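Local coordinates for protein aldehyde dehydrogenase (Bartonella henselae, PDB 3I44) that probably oxidises aldehydes to carboxylic acids with a nicotinamide adenine dinucleotide cofactor, at residues T191-P196 with N222-D227; Q449-M454 with G470-G475. The protein carries 1 engineered substitution. All coordinates share one frame; numbering follows the deposited sequence.

Overall arrangement
From the N terminus, strand 23-30 and helix 62-79 come first in the chain and pack against contact 1. That contact closes the beta-alpha-beta unit of strand 191-195, helix 202-213 and strand 221-223, in the parallel part of a sheet that probably belongs to the cofactor-binding domain. The chain then builds most of another seven-stranded sheet, probably that of the catalytic domain; its edge strand 454-457 lies between the segments of contact 2, which joins the loop after helix 440-449 to the one before helix 481-486. The contacts follow in series, neither nesting nor crossing. The centres of contact 1 and contact 2 are 28 Å apart, on opposite sides of the chain's centre; contact 2 also reaches the second subunit.

Contact 1 of 2, residues T191-P196 with N222-D227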
ATOM      1  N   THR A 191       4.873 -17.788   5.450  1.00 19.35           N
ATOM      2  CA  THR A 191       5.611 -18.074   6.685  1.00 18.86           C
ATOM      3  C   THR A 191       6.043 -16.712   7.270  1.00 19.68           C
ATOM      4  O   THR A 191       5.945 -15.651   6.601  1.00 18.61           O
ATOM      5  CB  THR A 191       6.818 -18.990   6.409  1.00 19.91           C
ATOM      6  OG1 THR A 191       7.721 -18.311   5.544  1.00 18.17           O
ATOM      7  CG2 THR A 191       6.370 -20.318   5.711  1.00 18.49           C
ATOM      8  N   MET A 192       6.477 -16.697   8.521  1.00 19.35           N
ATOM      9  CA  MET A 192       6.546 -15.408   9.246  1.00 20.56           C
ATOM     10  C   MET A 192       7.542 -15.387  10.391  1.00 20.51           C
ATOM     11  O   MET A 192       7.825 -16.420  10.983  1.00 20.93           O
ATOM     12  CB  MET A 192       5.164 -15.023   9.810  1.00 19.97           C
ATOM     13  CG  MET A 192       4.609 -16.012  10.824  1.00 19.71           C
ATOM     14  SD  MET A 192       2.794 -16.208  10.726  1.00 23.26           S
ATOM     15  CE  MET A 192       2.670 -17.146   9.209  1.00 17.66           C
ATOM     16  N   VAL A 193       8.039 -14.189  10.684  1.00 20.49           N
ATOM     17  CA  VAL A 193       8.763 -13.909  11.911  1.00 20.32           C
ATOM     18  C   VAL A 193       8.004 -12.830  12.667  1.00 19.83           C
ATOM     19  O   VAL A 193       7.771 -11.729  12.148  1.00 19.99           O
ATOM     20  CB  VAL A 193      10.214 -13.469  11.671  1.00 20.99           C
ATOM     21  CG1 VAL A 193      10.928 -13.179  13.037  1.00 20.75           C
ATOM     22  CG2 VAL A 193      10.959 -14.557  10.896  1.00 20.48           C
ATOM     23  N   LEU A 194       7.592 -13.176  13.882  1.00 19.68           N
ATOM     24  CA  LEU A 194       6.923 -12.263  14.802  1.00 19.88           C
ATOM     25  C   LEU A 194       7.926 -11.736  15.838  1.00 20.68           C
ATOM     26  O   LEU A 194       8.674 -12.525  16.453  1.00 20.64           O
ATOM     27  CB  LEU A 194       5.779 -12.977  15.516  1.00 20.22           C
ATOM     28  CG  LEU A 194       5.102 -12.247  16.703  1.00 20.51           C
ATOM     29  CD1 LEU A 194       4.394 -11.000  16.235  1.00 20.22           C
ATOM     30  CD2 LEU A 194       4.152 -13.168  17.473  1.00 20.18           C
ATOM     31  N   LYS A 195       7.967 -10.419  15.991  1.00 20.55           N
ATOM     32  CA  LYS A 195       8.645  -9.788  17.139  1.00 21.35           C
ATOM     33  C   LYS A 195       7.599  -9.110  17.999  1.00 20.97           C
ATOM     34  O   LYS A 195       7.079  -8.050  17.620  1.00 18.76           O
ATOM     35  CB  LYS A 195       9.678  -8.745  16.685  1.00 21.37           C
ATOM     36  CG  LYS A 195      10.492  -8.159  17.863  1.00 23.76           C
ATOM     37  CD  LYS A 195      10.985  -6.743  17.614  1.00 24.31           C
ATOM     38  CE  LYS A 195       9.906  -5.718  17.917  1.00 24.99           C
ATOM     39  NZ  LYS A 195       9.476  -5.717  19.351  1.00 25.46           N
ATOM     40  N   PRO A 196       7.283  -9.696  19.175  1.00 21.64           N
ATOM     41  CA  PRO A 196       6.264  -8.989  19.950  1.00 21.69           C
ATOM     42  C   PRO A 196       6.856  -7.836  20.745  1.00 22.45           C
ATOM     43  O   PRO A 196       8.054  -7.565  20.628  1.00 22.85           O
ATOM     44  CB  PRO A 196       5.729 -10.075  20.881  1.00 21.85           C
ATOM     45  CG  PRO A 196       6.860 -10.997  21.036  1.00 20.69           C
ATOM     46  CD  PRO A 196       7.519 -11.044  19.713  1.00 21.43           C
ATOM     47  N   ASN A 222       7.771 -18.219  13.566  1.00 23.26           N
ATOM     48  CA  ASN A 222       8.977 -18.017  14.380  1.00 22.99           C
ATOM     49  C   ASN A 222       8.819 -16.769  15.236  1.00 22.91           C
ATOM     50  O   ASN A 222       8.248 -15.761  14.781  1.00 23.26           O
ATOM     51  CB  ASN A 222      10.226 -17.885  13.486  1.00 22.45           C
ATOM     52  CG  ASN A 222      10.354 -19.010  12.511  1.00 22.87           C
ATOM     53  OD1 ASN A 222      10.948 -20.044  12.822  1.00 23.14           O
ATOM     54  ND2 ASN A 222       9.737 -18.849  11.306  1.00 19.48           N
ATOM     55  N   LEU A 223       9.299 -16.836  16.478  1.00 21.71           N
ATOM     56  CA  LEU A 223       9.199 -15.733  17.415  1.00 22.34           C
ATOM     57  C   LEU A 223      10.587 -15.394  17.957  1.00 22.15           C
ATOM     58  O   LEU A 223      11.290 -16.278  18.477  1.00 21.28           O
ATOM     59  CB  LEU A 223       8.201 -16.043  18.564  1.00 21.71           C
ATOM     60  CG  LEU A 223       8.010 -14.923  19.630  1.00 21.97           C
ATOM     61  CD1 LEU A 223       6.679 -15.043  20.376  1.00 20.26           C
ATOM     62  CD2 LEU A 223       9.148 -14.925  20.658  1.00 19.50           C
ATOM     63  N   ILE A 224      10.982 -14.140  17.774  1.00 22.28           N
ATOM     64  CA  ILE A 224      12.175 -13.596  18.412  1.00 24.10           C
ATOM     65  C   ILE A 224      11.766 -12.341  19.174  1.00 24.09           C
ATOM     66  O   ILE A 224      10.934 -11.567  18.698  1.00 24.73           O
ATOM     67  CB  ILE A 224      13.316 -13.255  17.406  1.00 25.04           C
ATOM     68  CG1 ILE A 224      12.851 -12.214  16.377  1.00 26.65           C
ATOM     69  CG2 ILE A 224      13.834 -14.531  16.752  1.00 25.01           C
ATOM     70  CD1 ILE A 224      13.912 -11.764  15.397  1.00 31.57           C
ATOM     71  N   ASN A 225      12.291 -12.165  20.378  1.00 24.25           N
ATOM     72  CA  ASN A 225      12.076 -10.923  21.126  1.00 24.24           C
ATOM     73  C   ASN A 225      13.140  -9.914  20.747  1.00 25.16           C
ATOM     74  O   ASN A 225      14.190 -10.267  20.177  1.00 23.46           O
ATOM     75  CB  ASN A 225      12.068 -11.180  22.636  1.00 24.35           C
ATOM     76  CG  ASN A 225      10.815 -11.899  23.096  1.00 24.40           C
ATOM     77  OD1 ASN A 225      10.874 -12.908  23.807  1.00 26.64           O
ATOM     78  ND2 ASN A 225       9.670 -11.403  22.659  1.00 22.97           N
ATOM     79  N   GLY A 226      12.853  -8.638  21.001  1.00 26.21           N
ATOM     80  CA  GLY A 226      13.792  -7.603  20.644  1.00 26.48           C
ATOM     81  C   GLY A 226      13.115  -6.274  20.709  1.00 27.55           C
ATOM     82  O   GLY A 226      11.913  -6.215  21.007  1.00 26.98           O
ATOM     83  N   ASP A 227      13.872  -5.213  20.417  1.00 28.33           N
ATOM     84  CA  ASP A 227      13.324  -3.852  20.473  1.00 29.91           C
ATOM     85  C   ASP A 227      13.076  -3.306  19.087  1.00 30.07           C
ATOM     86  O   ASP A 227      13.384  -3.961  18.092  1.00 29.48           O
ATOM     87  CB  ASP A 227      14.210  -2.921  21.334  1.00 30.30           C
ATOM     88  CG  ASP A 227      15.507  -2.477  20.649  1.00 33.37           C
ATOM     89  OD1 ASP A 227      15.914  -2.999  19.582  1.00 33.10           O
ATOM     90  OD2 ASP A 227      16.125  -1.549  21.219  1.00 40.44           O
TER
HETATM   91  O   HOH W   1      10.158  -8.618  22.231  1.00 22.22           O
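Val-193 CG1 packs against Ile-224 CG1 at 4.0 Å, while on the opposite face of the sheet Leu-223 CG comes within 3.9 Å of Pro-196 CD, the two side chains crossing at about a right angle. These branched and ring side chains fill the buried layers of a beta-alpha-beta crossover whose parallel strands, 191-195 and 221-223, suit the Rossmann-like cofactor domain of the family. Ala-68 of helix 62-79 covers Val-193, and Phe-28 and Ile-30 pack on Ile-224. Between the layers, Leu-194 bonds to the two residues flanking Leu-223, the parallel pattern: its N gives a nearly straight bond to Asn-222 O (2.8 Å, 173° at the hydrogen), and its O receives Ile-224 N (3.1 Å). At one end asparagine suits a buried place because both ends of its amide are satisfied: Asn-222 ND2 serves Met-192 O (3.1 Å) and Gly-219 O, while OD1 accepts from Asn-31 N. At the other end the long Lys-195 chain curls at chi3 and chi4 (82° and 63°), which carries NZ to Gly-226 O (3.0 Å) and Pro-196 O (2.7 Å), above both carbonyl planes. A water donates to Pro-196 O and accepts from Gly-226 N and, at 2.9 Å, from Asn-225 ND2.

Contact 2 of 2, residues Q449-M454 with G470-G475; sequences QVRSGM and GVKFSG
Arg-451 reaches across to Val-471 and Lys-472 with its long side chain. From CB the chain starts opposite the backbone N (chi1 -168°), and CG meets Lys-472 CD at 4.1 Å, methylene against methylene, the two side chains crossing at about a right angle. A bend at chi2 (88°) then swings CD and NE round, which brings the guanidinium beneath Lys-472 CD; this carbon sits 4.2 Å above the plane, displaced toward the rim. At the tip, NH1 lies against both methyls of Val-471, 3.7 Å from CG2 and 3.8 Å from CG1. Beta-branched Val-471 thus presents a broad apolar surface, and its CG2 also touches Ser-452 CA. Next to it Gly-453 CA and Gly-470 CA approach to 4.0 Å; a CB on Gly-453 would collide with Gly-470 CA, while one on Gly-470 would run into Ser-474 CB of its own segment. The site lies at the dimer interface of the probable catalytic domain, where Met-454 continues the sheet into the second subunit. There Arg-451 NH1 forms a salt bridge with Asp-490 of the second subunit, and NH2 another with Glu-242 of that chain. No hydrogen bond joins 449-454 to 470-475: within the chain the contact is carbon packing, while those carboxylates hold the guanidinium's charge and probably offset the nearness of Lys-472.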
ATOM      1  N   GLN A 449     -19.141  13.038   6.520  1.00 25.40           N
ATOM      2  CA  GLN A 449     -18.183  14.124   6.518  1.00 25.71           C
ATOM      3  C   GLN A 449     -16.927  13.902   7.373  1.00 25.64           C
ATOM      4  O   GLN A 449     -15.943  14.571   7.146  1.00 24.66           O
ATOM      5  CB  GLN A 449     -18.849  15.415   6.962  1.00 26.03           C
ATOM      6  CG  GLN A 449     -19.949  15.913   6.020  1.00 27.41           C
ATOM      7  CD  GLN A 449     -20.650  17.123   6.595  1.00 30.67           C
ATOM      8  OE1 GLN A 449     -20.091  18.202   6.611  1.00 32.27           O
ATOM      9  NE2 GLN A 449     -21.872  16.944   7.087  1.00 33.41           N
ATOM     10  N   VAL A 450     -16.955  12.991   8.346  1.00 24.83           N
ATOM     11  CA  VAL A 450     -15.792  12.806   9.229  1.00 24.52           C
ATOM     12  C   VAL A 450     -14.786  11.926   8.524  1.00 24.42           C
ATOM     13  O   VAL A 450     -15.145  10.970   7.802  1.00 24.26           O
ATOM     14  CB  VAL A 450     -16.110  12.203  10.636  1.00 23.52           C
ATOM     15  CG1 VAL A 450     -16.950  13.166  11.470  1.00 24.17           C
ATOM     16  CG2 VAL A 450     -16.791  10.843  10.520  1.00 23.53           C
ATOM     17  N   ARG A 451     -13.517  12.225   8.768  1.00 24.42           N
ATOM     18  CA  ARG A 451     -12.439  11.615   8.013  1.00 25.22           C
ATOM     19  C   ARG A 451     -11.755  10.556   8.829  1.00 23.86           C
ATOM     20  O   ARG A 451     -10.772  10.806   9.516  1.00 23.75           O
ATOM     21  CB  ARG A 451     -11.470  12.703   7.522  1.00 26.71           C
ATOM     22  CG  ARG A 451     -10.470  12.206   6.491  1.00 30.48           C
ATOM     23  CD  ARG A 451     -10.927  12.281   5.023  1.00 36.14           C
ATOM     24  NE  ARG A 451      -9.715  12.113   4.198  1.00 39.82           N
ATOM     25  CZ  ARG A 451      -9.165  10.947   3.833  1.00 43.56           C
ATOM     26  NH1 ARG A 451      -9.743   9.786   4.155  1.00 42.04           N
ATOM     27  NH2 ARG A 451      -8.018  10.941   3.126  1.00 45.01           N
ATOM     28  N   SER A 452     -12.284   9.334   8.739  1.00 23.29           N
ATOM     29  CA  SER A 452     -11.725   8.208   9.454  1.00 21.90           C
ATOM     30  C   SER A 452     -11.960   6.912   8.679  1.00 21.91           C
ATOM     31  O   SER A 452     -12.829   6.836   7.812  1.00 22.16           O
ATOM     32  CB  SER A 452     -12.307   8.118  10.875  1.00 22.99           C
ATOM     33  OG  SER A 452     -13.731   8.180  10.890  1.00 20.48           O
ATOM     34  N   GLY A 453     -11.180   5.899   8.988  1.00 20.44           N
ATOM     35  CA  GLY A 453     -11.391   4.573   8.425  1.00 20.01           C
ATOM     36  C   GLY A 453     -12.620   3.883   8.964  1.00 20.04           C
ATOM     37  O   GLY A 453     -13.179   3.020   8.283  1.00 19.70           O
ATOM     38  N   MET A 454     -13.011   4.218  10.204  1.00 19.68           N
ATOM     39  CA  MET A 454     -14.175   3.609  10.879  1.00 19.60           C
ATOM     40  C   MET A 454     -15.035   4.664  11.549  1.00 19.43           C
ATOM     41  O   MET A 454     -14.533   5.705  12.005  1.00 18.56           O
ATOM     42  CB  MET A 454     -13.722   2.584  11.924  1.00 19.50           C
ATOM     43  CG  MET A 454     -12.974   1.405  11.345  1.00 17.32           C
ATOM     44  SD  MET A 454     -12.196   0.287  12.484  1.00 18.49           S
ATOM     45  CE  MET A 454     -10.836   1.348  13.096  1.00 17.62           C
ATOM     46  N   GLY A 470      -7.477   2.393   9.729  1.00 17.51           N
ATOM     47  CA  GLY A 470      -7.699   3.847   9.637  1.00 17.34           C
ATOM     48  C   GLY A 470      -7.357   4.445   8.290  1.00 18.05           C
ATOM     49  O   GLY A 470      -7.297   3.736   7.270  1.00 18.60           O
ATOM     50  N   VAL A 471      -7.203   5.775   8.297  1.00 17.62           N
ATOM     51  CA  VAL A 471      -6.670   6.568   7.182  1.00 18.09           C
ATOM     52  C   VAL A 471      -5.601   7.522   7.773  1.00 18.02           C
ATOM     53  O   VAL A 471      -5.464   7.645   9.009  1.00 17.61           O
ATOM     54  CB  VAL A 471      -7.773   7.410   6.437  1.00 18.29           C
ATOM     55  CG1 VAL A 471      -8.929   6.514   5.905  1.00 16.67           C
ATOM     56  CG2 VAL A 471      -8.325   8.448   7.347  1.00 17.28           C
ATOM     57  N   LYS A 472      -4.868   8.189   6.894  1.00 18.90           N
ATOM     58  CA  LYS A 472      -3.833   9.206   7.233  1.00 19.81           C
ATOM     59  C   LYS A 472      -2.827   8.688   8.264  1.00 19.10           C
ATOM     60  O   LYS A 472      -2.268   7.602   8.101  1.00 19.11           O
ATOM     61  CB  LYS A 472      -4.500  10.501   7.682  1.00 20.85           C
ATOM     62  CG  LYS A 472      -5.254  11.224   6.591  1.00 24.78           C
ATOM     63  CD  LYS A 472      -6.461  11.966   7.081  1.00 27.79           C
ATOM     64  CE  LYS A 472      -6.112  13.261   7.744  1.00 31.16           C
ATOM     65  NZ  LYS A 472      -5.439  14.158   6.803  1.00 33.24           N
ATOM     66  N   PHE A 473      -2.591   9.435   9.338  1.00 18.80           N
ATOM     67  CA  PHE A 473      -1.566   9.062  10.344  1.00 19.33           C
ATOM     68  C   PHE A 473      -1.970   7.896  11.234  1.00 18.95           C
ATOM     69  O   PHE A 473      -1.160   7.396  12.027  1.00 18.66           O
ATOM     70  CB  PHE A 473      -1.191  10.262  11.244  1.00 19.68           C
ATOM     71  CG  PHE A 473      -0.189  11.223  10.616  1.00 21.63           C
ATOM     72  CD1 PHE A 473      -0.026  11.306   9.254  1.00 22.85           C
ATOM     73  CD2 PHE A 473       0.631  12.033  11.434  1.00 24.68           C
ATOM     74  CE1 PHE A 473       0.968  12.198   8.689  1.00 26.21           C
ATOM     75  CE2 PHE A 473       1.599  12.901  10.882  1.00 25.21           C
ATOM     76  CZ  PHE A 473       1.760  12.985   9.519  1.00 25.55           C
ATOM     77  N   SER A 474      -3.206   7.444  11.111  1.00 17.04           N
ATOM     78  CA  SER A 474      -3.573   6.200  11.789  1.00 16.80           C
ATOM     79  C   SER A 474      -3.154   4.937  11.011  1.00 16.74           C
ATOM     80  O   SER A 474      -3.375   3.827  11.483  1.00 16.34           O
ATOM     81  CB  SER A 474      -5.086   6.165  12.056  1.00 16.74           C
ATOM     82  OG  SER A 474      -5.496   7.258  12.894  1.00 15.79           O
ATOM     83  N   GLY A 475      -2.581   5.113   9.819  1.00 16.69           N
ATOM     84  CA  GLY A 475      -2.218   3.972   8.947  1.00 16.65           C
ATOM     85  C   GLY A 475      -3.398   3.637   8.051  1.00 17.49           C
ATOM     86  O   GLY A 475      -4.484   4.214   8.206  1.00 18.55           O
TER